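Local coordinates for protein soluble inorganic pyrophosphatase (Toxoplasma gondii, PDB 5WRT) that probably hydrolyses inorganic pyrophosphate to orthophosphate with the help of bound magnesium ions, at residues R4-T9 and F15-S20; N48-I53 and M61-R66; Y90-A95 and S128-V133. All coordinates share one frame; numbering follows the deposited sequence.

Interaction 1: residues R4-T9 and F15-S20; sequences RLVSGT and FRVLLS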
ATOM      1  N   ARG A   4       0.825  28.005 -12.219  1.00 46.40           N
ATOM      2  CA  ARG A   4       1.938  27.317 -11.577  1.00 45.09           C
ATOM      3  C   ARG A   4       3.260  27.828 -12.137  1.00 46.99           C
ATOM      4  O   ARG A   4       3.493  27.773 -13.350  1.00 47.85           O
ATOM      5  CB  ARG A   4       1.807  25.806 -11.769  1.00 44.42           C
ATOM      6  CG  ARG A   4       0.579  25.218 -11.091  1.00 43.14           C
ATOM      7  CD  ARG A   4       0.504  23.710 -11.253  1.00 39.20           C
ATOM      8  NE  ARG A   4       0.738  23.303 -12.633  1.00 43.46           N
ATOM      9  CZ  ARG A   4      -0.232  23.174 -13.534  1.00 47.58           C
ATOM     10  NH1 ARG A   4      -1.490  23.426 -13.192  1.00 45.49           N
ATOM     11  NH2 ARG A   4       0.049  22.801 -14.776  1.00 47.49           N
ATOM     12  N   LEU A   5       4.117  28.330 -11.251  1.00 44.69           N
ATOM     13  CA  LEU A   5       5.471  28.750 -11.599  1.00 45.42           C
ATOM     14  C   LEU A   5       6.429  27.664 -11.124  1.00 44.74           C
ATOM     15  O   LEU A   5       6.714  27.548  -9.929  1.00 45.03           O
ATOM     16  CB  LEU A   5       5.797  30.104 -10.979  1.00 47.28           C
ATOM     17  CG  LEU A   5       4.702  31.168 -11.079  1.00 50.65           C
ATOM     18  CD1 LEU A   5       5.131  32.443 -10.372  1.00 50.54           C
ATOM     19  CD2 LEU A   5       4.346  31.450 -12.538  1.00 53.27           C
ATOM     20  N   VAL A   6       6.916  26.864 -12.058  1.00 44.11           N
ATOM     21  CA  VAL A   6       7.772  25.729 -11.738  1.00 44.25           C
ATOM     22  C   VAL A   6       9.223  26.169 -11.840  1.00 47.82           C
ATOM     23  O   VAL A   6       9.624  26.839 -12.800  1.00 51.51           O
ATOM     24  CB  VAL A   6       7.475  24.541 -12.672  1.00 44.12           C
ATOM     25  CG1 VAL A   6       8.337  23.347 -12.303  1.00 42.94           C
ATOM     26  CG2 VAL A   6       5.998  24.177 -12.610  1.00 42.31           C
ATOM     27  N   SER A   7      10.019  25.784 -10.846  1.00 46.68           N
ATOM     28  CA  SER A   7      11.414  26.184 -10.761  1.00 48.39           C
ATOM     29  C   SER A   7      12.245  25.004 -10.280  1.00 50.67           C
ATOM     30  O   SER A   7      11.740  24.100  -9.610  1.00 47.93           O
ATOM     31  CB  SER A   7      11.600  27.382  -9.819  1.00 49.40           C
ATOM     32  OG  SER A   7      12.871  27.347  -9.199  1.00 53.19           O
ATOM     33  N   GLY A   8      13.523  25.017 -10.640  1.00 52.68           N
ATOM     34  CA  GLY A   8      14.397  23.908 -10.332  1.00 51.85           C
ATOM     35  C   GLY A   8      14.159  22.724 -11.251  1.00 51.90           C
ATOM     36  O   GLY A   8      13.433  22.796 -12.247  1.00 49.87           O
ATOM     37  N   THR A   9      14.790  21.608 -10.895  1.00 54.88           N
ATOM     38  CA  THR A   9      14.727  20.383 -11.682  1.00 55.80           C
ATOM     39  C   THR A   9      14.020  19.288 -10.896  1.00 53.65           C
ATOM     40  O   THR A   9      14.259  19.120  -9.695  1.00 51.99           O
ATOM     41  CB  THR A   9      16.139  19.912 -12.069  1.00 57.03           C
ATOM     42  OG1 THR A   9      16.816  20.952 -12.786  1.00 59.92           O
ATOM     43  CG2 THR A   9      16.079  18.659 -12.933  1.00 55.61           C
ATOM     44  N   PHE A  15      13.933  21.887  -6.672  1.00 50.47           N
ATOM     45  CA  PHE A  15      12.629  21.893  -7.315  1.00 49.00           C
ATOM     46  C   PHE A  15      11.615  22.587  -6.417  1.00 46.50           C
ATOM     47  O   PHE A  15      11.575  22.359  -5.205  1.00 46.40           O
ATOM     48  CB  PHE A  15      12.169  20.470  -7.631  1.00 46.22           C
ATOM     49  CG  PHE A  15      10.877  20.408  -8.396  1.00 46.66           C
ATOM     50  CD1 PHE A  15      10.849  20.699  -9.750  1.00 47.56           C
ATOM     51  CD2 PHE A  15       9.691  20.069  -7.765  1.00 43.93           C
ATOM     52  CE1 PHE A  15       9.665  20.647 -10.463  1.00 47.46           C
ATOM     53  CE2 PHE A  15       8.501  20.016  -8.474  1.00 43.11           C
ATOM     54  CZ  PHE A  15       8.491  20.307  -9.825  1.00 43.15           C
ATOM     55  N   ARG A  16      10.787  23.435  -7.021  1.00 43.94           N
ATOM     56  CA  ARG A  16       9.861  24.254  -6.255  1.00 42.55           C
ATOM     57  C   ARG A  16       8.732  24.705  -7.169  1.00 43.56           C
ATOM     58  O   ARG A  16       8.971  25.088  -8.317  1.00 43.80           O
ATOM     59  CB  ARG A  16      10.597  25.457  -5.645  1.00 43.36           C
ATOM     60  CG  ARG A  16       9.736  26.664  -5.310  1.00 45.84           C
ATOM     61  CD  ARG A  16      10.600  27.913  -5.134  1.00 48.88           C
ATOM     62  NE  ARG A  16      11.617  27.747  -4.096  1.00 54.59           N
ATOM     63  CZ  ARG A  16      11.712  28.502  -3.005  1.00 56.64           C
ATOM     64  NH1 ARG A  16      10.848  29.489  -2.801  1.00 52.98           N
ATOM     65  NH2 ARG A  16      12.673  28.274  -2.117  1.00 56.35           N
ATOM     66  N   VAL A  17       7.507  24.654  -6.654  1.00 40.82           N
ATOM     67  CA  VAL A  17       6.321  25.076  -7.389  1.00 38.57           C
ATOM     68  C   VAL A  17       5.668  26.220  -6.628  1.00 40.77           C
ATOM     69  O   VAL A  17       5.303  26.067  -5.455  1.00 39.13           O
ATOM     70  CB  VAL A  17       5.328  23.920  -7.591  1.00 38.31           C
ATOM     71  CG1 VAL A  17       4.097  24.407  -8.336  1.00 38.50           C
ATOM     72  CG2 VAL A  17       5.991  22.774  -8.340  1.00 38.73           C
ATOM     73  N   LEU A  18       5.523  27.358  -7.297  1.00 41.27           N
ATOM     74  CA  LEU A  18       4.881  28.539  -6.746  1.00 41.76           C
ATOM     75  C   LEU A  18       3.597  28.822  -7.513  1.00 44.23           C
ATOM     76  O   LEU A  18       3.455  28.440  -8.678  1.00 43.99           O
ATOM     77  CB  LEU A  18       5.809  29.755  -6.808  1.00 44.96           C
ATOM     78  CG  LEU A  18       7.032  29.706  -5.891  1.00 44.83           C
ATOM     79  CD1 LEU A  18       8.222  30.397  -6.536  1.00 48.95           C
ATOM     80  CD2 LEU A  18       6.708  30.338  -4.545  1.00 45.45           C
ATOM     81  N   LEU A  19       2.660  29.487  -6.849  1.00 43.50           N
ATOM     82  CA  LEU A  19       1.358  29.785  -7.426  1.00 43.74           C
ATOM     83  C   LEU A  19       1.202  31.285  -7.623  1.00 47.15           C
ATOM     84  O   LEU A  19       1.670  32.084  -6.806  1.00 47.76           O
ATOM     85  CB  LEU A  19       0.229  29.259  -6.538  1.00 43.29           C
ATOM     86  CG  LEU A  19       0.048  27.741  -6.507  1.00 41.82           C
ATOM     87  CD1 LEU A  19      -1.306  27.397  -5.930  1.00 41.78           C
ATOM     88  CD2 LEU A  19       0.199  27.156  -7.901  1.00 43.25           C
ATOM     89  N   SER A  20       0.547  31.658  -8.720  1.00 50.25           N
ATOM     90  CA  SER A  20       0.235  33.049  -9.001  1.00 53.76           C
ATOM     91  C   SER A  20      -1.148  33.125  -9.628  1.00 54.18           C
ATOM     92  O   SER A  20      -1.625  32.162 -10.234  1.00 52.94           O
ATOM     93  CB  SER A  20       1.266  33.686  -9.940  1.00 55.69           C
ATOM     94  OG  SER A  20       1.292  33.024 -11.192  1.00 55.63           O
TER
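A beta hairpin joins these two strands: Leu5 faces Leu18 and Val6 faces Val17 as the chain returns antiparallel to itself through a short loop. Two hydrogen-bonded pairs hold the ladder. Leu5 N gives its hydrogen to Leu18 O at 2.7 Å, almost straight at 173°, and Leu18 N returns a bond to Leu5 O. Nearer the turn, Ser7 and Arg16 exchange the same two bonds, each more bent than those of the leucines. Between and beside these lie the non-hydrogen-bonded pairs Val6-Val17 and Arg4-Leu19.

On the face that carries Arg4, Val6, Val17 and Leu19, the arginine and leucine side chains run side by side in the same direction, Arg4 CG coming to 3.8 Å from Leu19 CD2. Val6 CG1 reaches the Phe15 ring at CE1, 3.5 Å away, the two side chains crossing at a slant. Phe15 has its CG anti to the backbone N (chi1 -175°), which turns the ring back along the hairpin to that valine. Its CB lies 3.2 Å from Thr9 O, and Gly8 O stands at the ring edge. Gly8 has a positive phi of 76°, and with no side chain its CA comes within 4.0 Å of Phe15 CA.

The other face pairs the two leucines, with Leu5 CB 4.2 Å from Leu18 CB. Leu5 also continues past its partner, CD2 ending 3.7 Å from Ser20 OG. Here Leu18 and Arg16 rest on Pro71.

Strand 16-20 is the middle of a three-stranded antiparallel sheet, paired on its far side with 26-27, while 3-7 is an outermost strand within the chain. The alternation of bonded and non-bonded pairs is that of a regular antiparallel hairpin, here the first two strands of that sheet.

Interaction 2: residues N48-I53 and M61-R66; sequences NMVVEI and MEMQLR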
ATOM      1  N   ASN A  48     -11.694  23.771  -2.380  1.00 24.14           N
ATOM      2  CA  ASN A  48     -10.489  23.763  -3.194  1.00 25.39           C
ATOM      3  C   ASN A  48      -9.449  22.847  -2.568  1.00 24.65           C
ATOM      4  O   ASN A  48      -9.294  22.797  -1.345  1.00 23.69           O
ATOM      5  CB  ASN A  48      -9.930  25.174  -3.371  1.00 25.79           C
ATOM      6  CG  ASN A  48     -10.359  25.807  -4.683  1.00 27.70           C
ATOM      7  OD1 ASN A  48     -10.548  25.117  -5.686  1.00 27.61           O
ATOM      8  ND2 ASN A  48     -10.496  27.126  -4.686  1.00 28.54           N
ATOM      9  N   MET A  49      -8.751  22.104  -3.419  1.00 24.68           N
ATOM     10  CA  MET A  49      -7.691  21.204  -2.995  1.00 24.56           C
ATOM     11  C   MET A  49      -6.393  21.627  -3.658  1.00 25.92           C
ATOM     12  O   MET A  49      -6.342  21.789  -4.882  1.00 27.07           O
ATOM     13  CB  MET A  49      -8.024  19.754  -3.357  1.00 23.36           C
ATOM     14  CG  MET A  49      -6.809  18.837  -3.417  1.00 22.65           C
ATOM     15  SD  MET A  49      -7.226  17.174  -3.981  1.00 23.71           S
ATOM     16  CE  MET A  49      -5.699  16.300  -3.632  1.00 22.25           C
ATOM     17  N   VAL A  50      -5.354  21.816  -2.853  1.00 23.72           N
ATOM     18  CA  VAL A  50      -4.014  22.069  -3.365  1.00 24.42           C
ATOM     19  C   VAL A  50      -3.331  20.715  -3.503  1.00 24.07           C
ATOM     20  O   VAL A  50      -3.063  20.038  -2.507  1.00 23.52           O
ATOM     21  CB  VAL A  50      -3.221  23.009  -2.448  1.00 24.85           C
ATOM     22  CG1 VAL A  50      -1.779  23.129  -2.926  1.00 25.70           C
ATOM     23  CG2 VAL A  50      -3.884  24.378  -2.390  1.00 25.31           C
ATOM     24  N   VAL A  51      -3.058  20.314  -4.740  1.00 25.54           N
ATOM     25  CA  VAL A  51      -2.444  19.018  -5.003  1.00 25.66           C
ATOM     26  C   VAL A  51      -0.956  19.122  -4.702  1.00 26.63           C
ATOM     27  O   VAL A  51      -0.242  19.918  -5.321  1.00 27.28           O
ATOM     28  CB  VAL A  51      -2.687  18.576  -6.452  1.00 26.00           C
ATOM     29  CG1 VAL A  51      -2.030  17.228  -6.714  1.00 24.78           C
ATOM     30  CG2 VAL A  51      -4.179  18.520  -6.745  1.00 26.00           C
ATOM     31  N   GLU A  52      -0.487  18.316  -3.751  1.00 26.31           N
ATOM     32  CA  GLU A  52       0.931  18.243  -3.421  1.00 26.20           C
ATOM     33  C   GLU A  52       1.603  17.020  -4.031  1.00 27.99           C
ATOM     34  O   GLU A  52       2.675  17.136  -4.634  1.00 28.24           O
ATOM     35  CB  GLU A  52       1.124  18.239  -1.898  1.00 25.23           C
ATOM     36  CG  GLU A  52       0.694  19.523  -1.203  1.00 25.28           C
ATOM     37  CD  GLU A  52       0.714  19.407   0.313  1.00 26.09           C
ATOM     38  OE1 GLU A  52       0.479  18.296   0.834  1.00 25.46           O
ATOM     39  OE2 GLU A  52       0.967  20.429   0.985  1.00 26.16           O
ATOM     40  N   ILE A  53       0.991  15.849  -3.893  1.00 26.39           N
ATOM     41  CA  ILE A  53       1.575  14.608  -4.395  1.00 26.02           C
ATOM     42  C   ILE A  53       0.666  14.034  -5.474  1.00 26.36           C
ATOM     43  O   ILE A  53      -0.458  13.605  -5.176  1.00 27.83           O
ATOM     44  CB  ILE A  53       1.804  13.603  -3.255  1.00 25.49           C
ATOM     45  CG1 ILE A  53       2.865  14.138  -2.290  1.00 25.02           C
ATOM     46  CG2 ILE A  53       2.208  12.247  -3.811  1.00 23.77           C
ATOM     47  CD1 ILE A  53       3.012  13.324  -1.030  1.00 26.46           C
ATOM     48  N   MET A  61       6.195  15.595  -1.505  1.00 29.25           N
ATOM     49  CA  MET A  61       6.042  17.016  -1.782  1.00 30.27           C
ATOM     50  C   MET A  61       5.043  17.622  -0.808  1.00 29.55           C
ATOM     51  O   MET A  61       3.982  17.048  -0.550  1.00 29.40           O
ATOM     52  CB  MET A  61       5.576  17.233  -3.222  1.00 30.34           C
ATOM     53  CG  MET A  61       6.400  16.478  -4.255  1.00 32.79           C
ATOM     54  SD  MET A  61       8.116  17.021  -4.342  1.00 34.43           S
ATOM     55  CE  MET A  61       7.911  18.720  -4.862  1.00 36.15           C
ATOM     56  N   GLU A  62       5.374  18.798  -0.283  1.00 29.42           N
ATOM     57  CA  GLU A  62       4.514  19.471   0.680  1.00 29.13           C
ATOM     58  C   GLU A  62       4.703  20.974   0.574  1.00 31.91           C
ATOM     59  O   GLU A  62       5.770  21.455   0.189  1.00 33.81           O
ATOM     60  CB  GLU A  62       4.816  19.042   2.126  1.00 29.15           C
ATOM     61  CG  GLU A  62       4.477  17.605   2.471  1.00 31.56           C
ATOM     62  CD  GLU A  62       4.943  17.220   3.863  1.00 35.13           C
ATOM     63  OE1 GLU A  62       5.797  17.936   4.433  1.00 35.26           O
ATOM     64  OE2 GLU A  62       4.448  16.201   4.387  1.00 34.35           O
ATOM     65  N   MET A  63       3.648  21.708   0.919  1.00 30.39           N
ATOM     66  CA  MET A  63       3.762  23.151   1.076  1.00 30.32           C
ATOM     67  C   MET A  63       4.738  23.475   2.200  1.00 32.31           C
ATOM     68  O   MET A  63       4.646  22.918   3.298  1.00 30.99           O
ATOM     69  CB  MET A  63       2.391  23.757   1.374  1.00 29.91           C
ATOM     70  CG  MET A  63       1.413  23.687   0.214  1.00 30.22           C
ATOM     71  SD  MET A  63      -0.131  24.568   0.532  1.00 29.24           S
ATOM     72  CE  MET A  63      -0.926  23.472   1.705  1.00 29.04           C
ATOM     73  N   GLN A  64       5.676  24.382   1.926  1.00 33.62           N
ATOM     74  CA  GLN A  64       6.676  24.796   2.912  1.00 33.66           C
ATOM     75  C   GLN A  64       6.131  26.023   3.634  1.00 34.73           C
ATOM     76  O   GLN A  64       6.280  27.158   3.182  1.00 35.70           O
ATOM     77  CB  GLN A  64       8.015  25.074   2.239  1.00 36.20           C
ATOM     78  CG  GLN A  64       8.586  23.885   1.475  1.00 35.40           C
ATOM     79  CD  GLN A  64       8.775  22.662   2.355  1.00 36.10           C
ATOM     80  OE1 GLN A  64       9.386  22.739   3.421  1.00 37.28           O
ATOM     81  NE2 GLN A  64       8.252  21.525   1.912  1.00 34.20           N
ATOM     82  N   LEU A  65       5.496  25.786   4.784  1.00 32.68           N
ATOM     83  CA  LEU A  65       4.755  26.840   5.469  1.00 34.64           C
ATOM     84  C   LEU A  65       5.656  27.932   6.039  1.00 36.68           C
ATOM     85  O   LEU A  65       5.174  29.043   6.287  1.00 36.95           O
ATOM     86  CB  LEU A  65       3.904  26.228   6.584  1.00 32.59           C
ATOM     87  CG  LEU A  65       2.948  25.112   6.150  1.00 32.63           C
ATOM     88  CD1 LEU A  65       2.029  24.703   7.291  1.00 31.41           C
ATOM     89  CD2 LEU A  65       2.137  25.522   4.926  1.00 30.71           C
ATOM     90  N   ARG A  66       6.944  27.654   6.248  1.00 36.43           N
ATOM     91  CA  ARG A  66       7.847  28.678   6.766  1.00 38.29           C
ATOM     92  C   ARG A  66       8.269  29.674   5.695  1.00 40.32           C
ATOM     93  O   ARG A  66       8.606  30.818   6.019  1.00 42.59           O
ATOM     94  CB  ARG A  66       9.088  28.036   7.387  1.00 39.66           C
ATOM     95  CG  ARG A  66       8.858  27.446   8.768  1.00 41.40           C
ATOM     96  CD  ARG A  66      10.086  26.696   9.258  1.00 46.08           C
ATOM     97  NE  ARG A  66      11.309  27.479   9.096  1.00 50.75           N
ATOM     98  CZ  ARG A  66      12.075  27.887  10.102  1.00 51.82           C
ATOM     99  NH1 ARG A  66      11.749  27.583  11.351  1.00 49.66           N
ATOM    100  NH2 ARG A  66      13.172  28.595   9.861  1.00 51.79           N
TER
HETATM  101  O   HOH W   1       1.820  15.871   0.769  1.00 25.61           O
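The Glu52 carboxylate is the flat group at the middle of this contact, and the backbone of Met61 to Met63 passes over one of its faces. Glu62 CA lies above that face, 3.8 Å from Glu52 CD. From the same side the N-H of Met63 comes down on Glu52 OE2 at 3.0 Å; the bond is nearly straight (168°), yet its donor stands 52° out of the carboxylate plane. Beyond OE2 the Met63 side chain crosses at about a right angle, with CG 3.4 Å from that oxygen. Glu52 OE1 is taken by a water lying on the same side of the plane as Met63 N; it donates to OE1 at 2.8 Å and to Met61 O as well. One carboxylate oxygen thus holds strand 57-63 directly and the other through water. The Glu52 chain is extended beyond CG, which carries the group across the gap between the strands.

No backbone bonds link the two segments. Contacts of side chains with the main chain fill in instead: Met61 CB sits 3.2 Å from Glu52 O, and Ile53 CG1 lies 3.6 Å from Met61 O. Farther along, Val50 CG1 meets Met63 SD at 4.1 Å, and both of these side chains also touch Ile72 of strand 72-74.

The backbone at Glu52 turns to a near-helical psi of -47°, and Glu52 and Ile53 both face Tyr93. This is a classic beta bulge in strand 47-53. Glu52 is a magnesium ligand seen in a crystal structure of this protein, though it coordinates no ion in this chain; its side chain lies about 4 Å from a bound magnesium ion. Asp117, Asp122 and Asp154 form a magnesium site in this structure. The buried carboxylate, held by strand 57-63 near Asp122, belongs to the acidic metal centre of the soluble pyrophosphatase family.

Interaction 3: residues Y90-A95 and S128-V133; sequences YWNYGA and SEVLPV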
ATOM      1  N   TYR A  90      -1.336   5.960  -4.764  1.00 23.99           N
ATOM      2  CA  TYR A  90      -2.129   5.650  -5.947  1.00 24.07           C
ATOM      3  C   TYR A  90      -3.242   6.656  -6.202  1.00 24.61           C
ATOM      4  O   TYR A  90      -4.115   6.396  -7.035  1.00 25.28           O
ATOM      5  CB  TYR A  90      -2.728   4.246  -5.828  1.00 24.27           C
ATOM      6  CG  TYR A  90      -1.713   3.184  -5.485  1.00 25.42           C
ATOM      7  CD1 TYR A  90      -0.701   2.853  -6.376  1.00 25.89           C
ATOM      8  CD2 TYR A  90      -1.765   2.511  -4.270  1.00 23.92           C
ATOM      9  CE1 TYR A  90       0.231   1.886  -6.069  1.00 25.50           C
ATOM     10  CE2 TYR A  90      -0.836   1.540  -3.952  1.00 23.67           C
ATOM     11  CZ  TYR A  90       0.160   1.231  -4.857  1.00 25.22           C
ATOM     12  OH  TYR A  90       1.090   0.267  -4.553  1.00 24.82           O
ATOM     13  N   TRP A  91      -3.238   7.789  -5.506  1.00 23.59           N
ATOM     14  CA  TRP A  91      -4.271   8.799  -5.670  1.00 23.81           C
ATOM     15  C   TRP A  91      -3.655  10.180  -5.511  1.00 24.20           C
ATOM     16  O   TRP A  91      -2.650  10.350  -4.816  1.00 24.22           O
ATOM     17  CB  TRP A  91      -5.410   8.605  -4.658  1.00 23.25           C
ATOM     18  CG  TRP A  91      -5.936   7.200  -4.621  1.00 23.46           C
ATOM     19  CD1 TRP A  91      -6.961   6.688  -5.363  1.00 23.75           C
ATOM     20  CD2 TRP A  91      -5.446   6.120  -3.814  1.00 22.50           C
ATOM     21  NE1 TRP A  91      -7.144   5.360  -5.064  1.00 23.82           N
ATOM     22  CE2 TRP A  91      -6.227   4.987  -4.115  1.00 24.23           C
ATOM     23  CE3 TRP A  91      -4.427   6.004  -2.864  1.00 21.87           C
ATOM     24  CZ2 TRP A  91      -6.021   3.753  -3.499  1.00 25.42           C
ATOM     25  CZ3 TRP A  91      -4.224   4.778  -2.254  1.00 22.52           C
ATOM     26  CH2 TRP A  91      -5.017   3.669  -2.574  1.00 23.03           C
ATOM     27  N   ASN A  92      -4.258  11.163  -6.178  1.00 23.30           N
ATOM     28  CA  ASN A  92      -3.854  12.547  -5.976  1.00 24.07           C
ATOM     29  C   ASN A  92      -4.055  12.935  -4.517  1.00 23.87           C
ATOM     30  O   ASN A  92      -5.088  12.633  -3.912  1.00 22.93           O
ATOM     31  CB  ASN A  92      -4.649  13.477  -6.890  1.00 26.04           C
ATOM     32  CG  ASN A  92      -4.500  13.115  -8.353  1.00 27.54           C
ATOM     33  OD1 ASN A  92      -3.435  13.295  -8.943  1.00 28.52           O
ATOM     34  ND2 ASN A  92      -5.568  12.594  -8.946  1.00 26.50           N
ATOM     35  N   TYR A  93      -3.055  13.604  -3.951  1.00 23.86           N
ATOM     36  CA  TYR A  93      -3.014  13.854  -2.520  1.00 22.18           C
ATOM     37  C   TYR A  93      -2.530  15.271  -2.266  1.00 23.18           C
ATOM     38  O   TYR A  93      -1.632  15.762  -2.954  1.00 23.95           O
ATOM     39  CB  TYR A  93      -2.100  12.838  -1.828  1.00 22.52           C
ATOM     40  CG  TYR A  93      -1.995  12.977  -0.328  1.00 22.26           C
ATOM     41  CD1 TYR A  93      -3.018  12.540   0.502  1.00 20.62           C
ATOM     42  CD2 TYR A  93      -0.855  13.512   0.263  1.00 21.43           C
ATOM     43  CE1 TYR A  93      -2.923  12.654   1.877  1.00 22.04           C
ATOM     44  CE2 TYR A  93      -0.749  13.628   1.636  1.00 23.05           C
ATOM     45  CZ  TYR A  93      -1.786  13.196   2.438  1.00 23.22           C
ATOM     46  OH  TYR A  93      -1.688  13.310   3.806  1.00 22.57           O
ATOM     47  N   GLY A  94      -3.125  15.921  -1.270  1.00 22.00           N
ATOM     48  CA  GLY A  94      -2.766  17.287  -0.956  1.00 21.29           C
ATOM     49  C   GLY A  94      -3.414  17.800   0.311  1.00 22.42           C
ATOM     50  O   GLY A  94      -3.549  17.059   1.289  1.00 22.36           O
ATOM     51  N   ALA A  95      -3.839  19.062   0.303  1.00 22.55           N
ATOM     52  CA  ALA A  95      -4.347  19.685   1.513  1.00 22.70           C
ATOM     53  C   ALA A  95      -5.364  20.756   1.154  1.00 23.26           C
ATOM     54  O   ALA A  95      -5.393  21.267   0.031  1.00 24.57           O
ATOM     55  CB  ALA A  95      -3.214  20.289   2.351  1.00 23.43           C
ATOM     56  N   SER A 128      -9.671   9.649 -11.638  1.00 33.65           N
ATOM     57  CA  SER A 128      -8.798   8.854 -12.495  1.00 35.03           C
ATOM     58  C   SER A 128      -7.621   9.655 -13.042  1.00 32.35           C
ATOM     59  O   SER A 128      -6.536   9.095 -13.233  1.00 33.13           O
ATOM     60  CB  SER A 128      -9.605   8.262 -13.651  1.00 34.77           C
ATOM     61  OG  SER A 128      -8.827   7.343 -14.396  1.00 42.18           O
ATOM     62  N   GLU A 129      -7.808  10.949 -13.285  1.00 33.78           N
ATOM     63  CA  GLU A 129      -6.798  11.763 -13.949  1.00 35.54           C
ATOM     64  C   GLU A 129      -5.686  12.166 -12.985  1.00 34.00           C
ATOM     65  O   GLU A 129      -5.940  12.526 -11.832  1.00 31.64           O
ATOM     66  CB  GLU A 129      -7.457  13.001 -14.561  1.00 36.71           C
ATOM     67  CG  GLU A 129      -6.545  14.209 -14.706  1.00 39.26           C
ATOM     68  CD  GLU A 129      -7.036  15.178 -15.769  1.00 42.74           C
ATOM     69  OE1 GLU A 129      -6.744  16.389 -15.659  1.00 44.40           O
ATOM     70  OE2 GLU A 129      -7.732  14.727 -16.705  1.00 43.26           O
ATOM     71  N   VAL A 130      -4.445  12.101 -13.469  1.00 33.82           N
ATOM     72  CA  VAL A 130      -3.290  12.550 -12.698  1.00 30.54           C
ATOM     73  C   VAL A 130      -3.243  14.072 -12.706  1.00 30.96           C
ATOM     74  O   VAL A 130      -3.255  14.701 -13.770  1.00 32.67           O
ATOM     75  CB  VAL A 130      -1.991  11.956 -13.263  1.00 29.99           C
ATOM     76  CG1 VAL A 130      -0.805  12.369 -12.404  1.00 29.04           C
ATOM     77  CG2 VAL A 130      -2.094  10.442 -13.342  1.00 30.04           C
ATOM     78  N   LEU A 131      -3.180  14.670 -11.508  1.00 28.30           N
ATOM     79  CA  LEU A 131      -3.134  16.108 -11.306  1.00 29.89           C
ATOM     80  C   LEU A 131      -1.706  16.564 -11.024  1.00 30.66           C
ATOM     81  O   LEU A 131      -0.923  15.828 -10.418  1.00 30.51           O
ATOM     82  CB  LEU A 131      -4.043  16.512 -10.141  1.00 29.69           C
ATOM     83  CG  LEU A 131      -5.503  16.086 -10.290  1.00 30.61           C
ATOM     84  CD1 LEU A 131      -6.303  16.442  -9.046  1.00 29.18           C
ATOM     85  CD2 LEU A 131      -6.113  16.721 -11.531  1.00 30.46           C
ATOM     86  N   PRO A 132      -1.331  17.765 -11.450  1.00 30.09           N
ATOM     87  CA  PRO A 132       0.062  18.197 -11.310  1.00 30.71           C
ATOM     88  C   PRO A 132       0.367  18.722  -9.915  1.00 29.99           C
ATOM     89  O   PRO A 132      -0.521  19.109  -9.151  1.00 29.24           O
ATOM     90  CB  PRO A 132       0.178  19.312 -12.352  1.00 32.24           C
ATOM     91  CG  PRO A 132      -1.182  19.920 -12.359  1.00 32.12           C
ATOM     92  CD  PRO A 132      -2.147  18.774 -12.148  1.00 30.89           C
ATOM     93  N   VAL A 133       1.663  18.721  -9.589  1.00 29.64           N
ATOM     94  CA  VAL A 133       2.120  19.353  -8.358  1.00 30.11           C
ATOM     95  C   VAL A 133       1.755  20.828  -8.394  1.00 31.28           C
ATOM     96  O   VAL A 133       2.069  21.539  -9.357  1.00 30.91           O
ATOM     97  CB  VAL A 133       3.635  19.163  -8.180  1.00 29.53           C
ATOM     98  CG1 VAL A 133       4.112  19.880  -6.929  1.00 29.52           C
ATOM     99  CG2 VAL A 133       3.994  17.693  -8.127  1.00 28.93           C
TER
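Two hydrogen bonds made by the Asn92 amide join it to the loop at Glu129 and Leu131. Leu131 N donates to Asn92 OD1 at 2.9 Å; the bond is fairly straight, but the donor stands above the carbonyl plane, 39° out of it. Asn92 ND2 gives a hydrogen to Glu129 O, likewise at 2.9 Å and with an angle of 154°, reaching that oxygen only slightly off its carbonyl plane. The amide therefore pairs with the loop main chain as another backbone strand might, one acceptor and one donor at residues two apart. Both of its ends have second partners: Lys55 N donates to OD1, and ND2 also bonds Glu125 OE1. With four bonds around it, the buried amide has its rotation fixed and its oxygen and nitrogen told apart.

Van der Waals contact comes from Leu131, whose side chain crosses that of Asn92 at about a right angle. Leu131 CG stands over the amide, 3.7 Å from Asn92 CG, on the same side of the plane as the N-H of Leu131. Leu131 CD1 spreads further along, 4.0 Å from Asn92 CB. With its CG set beside the backbone N (chi1 -57°), Leu131 folds back over the group that its own N-H holds.

Contacts with the second subunit come from the residues preceding Asn92: the Trp91 ring meets Trp193 of that subunit edge-to-face, and Tyr90 OH makes a hydrogen bond with Ser87 OG of the same subunit. Strand 92-95 runs between 47-53 and 115-125 in the mixed sheet. The loop, leading from 115-125 to 136-149, lays Leu131 on Val51 of strand 47-53 and on Arg161 of strand 152-161.

In the fold
Strand 47-53 ties the core contacts together: Glu52 N and Ile53 N both lie near Tyr93 O, at 2.9 and 2.8 Å, probable hydrogen bonds that join interaction 2 to interaction 3 through the bulge. The centres of interactions 2 and 3 are about 11 Å apart. Interaction 1 borders both. Phe15 CD2 packs 3.7 Å from Met61 CE of interaction 2, while Arg4 CD lies 3.3 Å from Val133 O of interaction 3. Only interaction 2 reaches the metal site; in interaction 3 the side chain of Asn92 is about 13 Å from a bound magnesium ion. The hairpin of interaction 1 lies farthest out, its centre about 19 Å from that of the chain, against 8 and 10 Å for interactions 2 and 3.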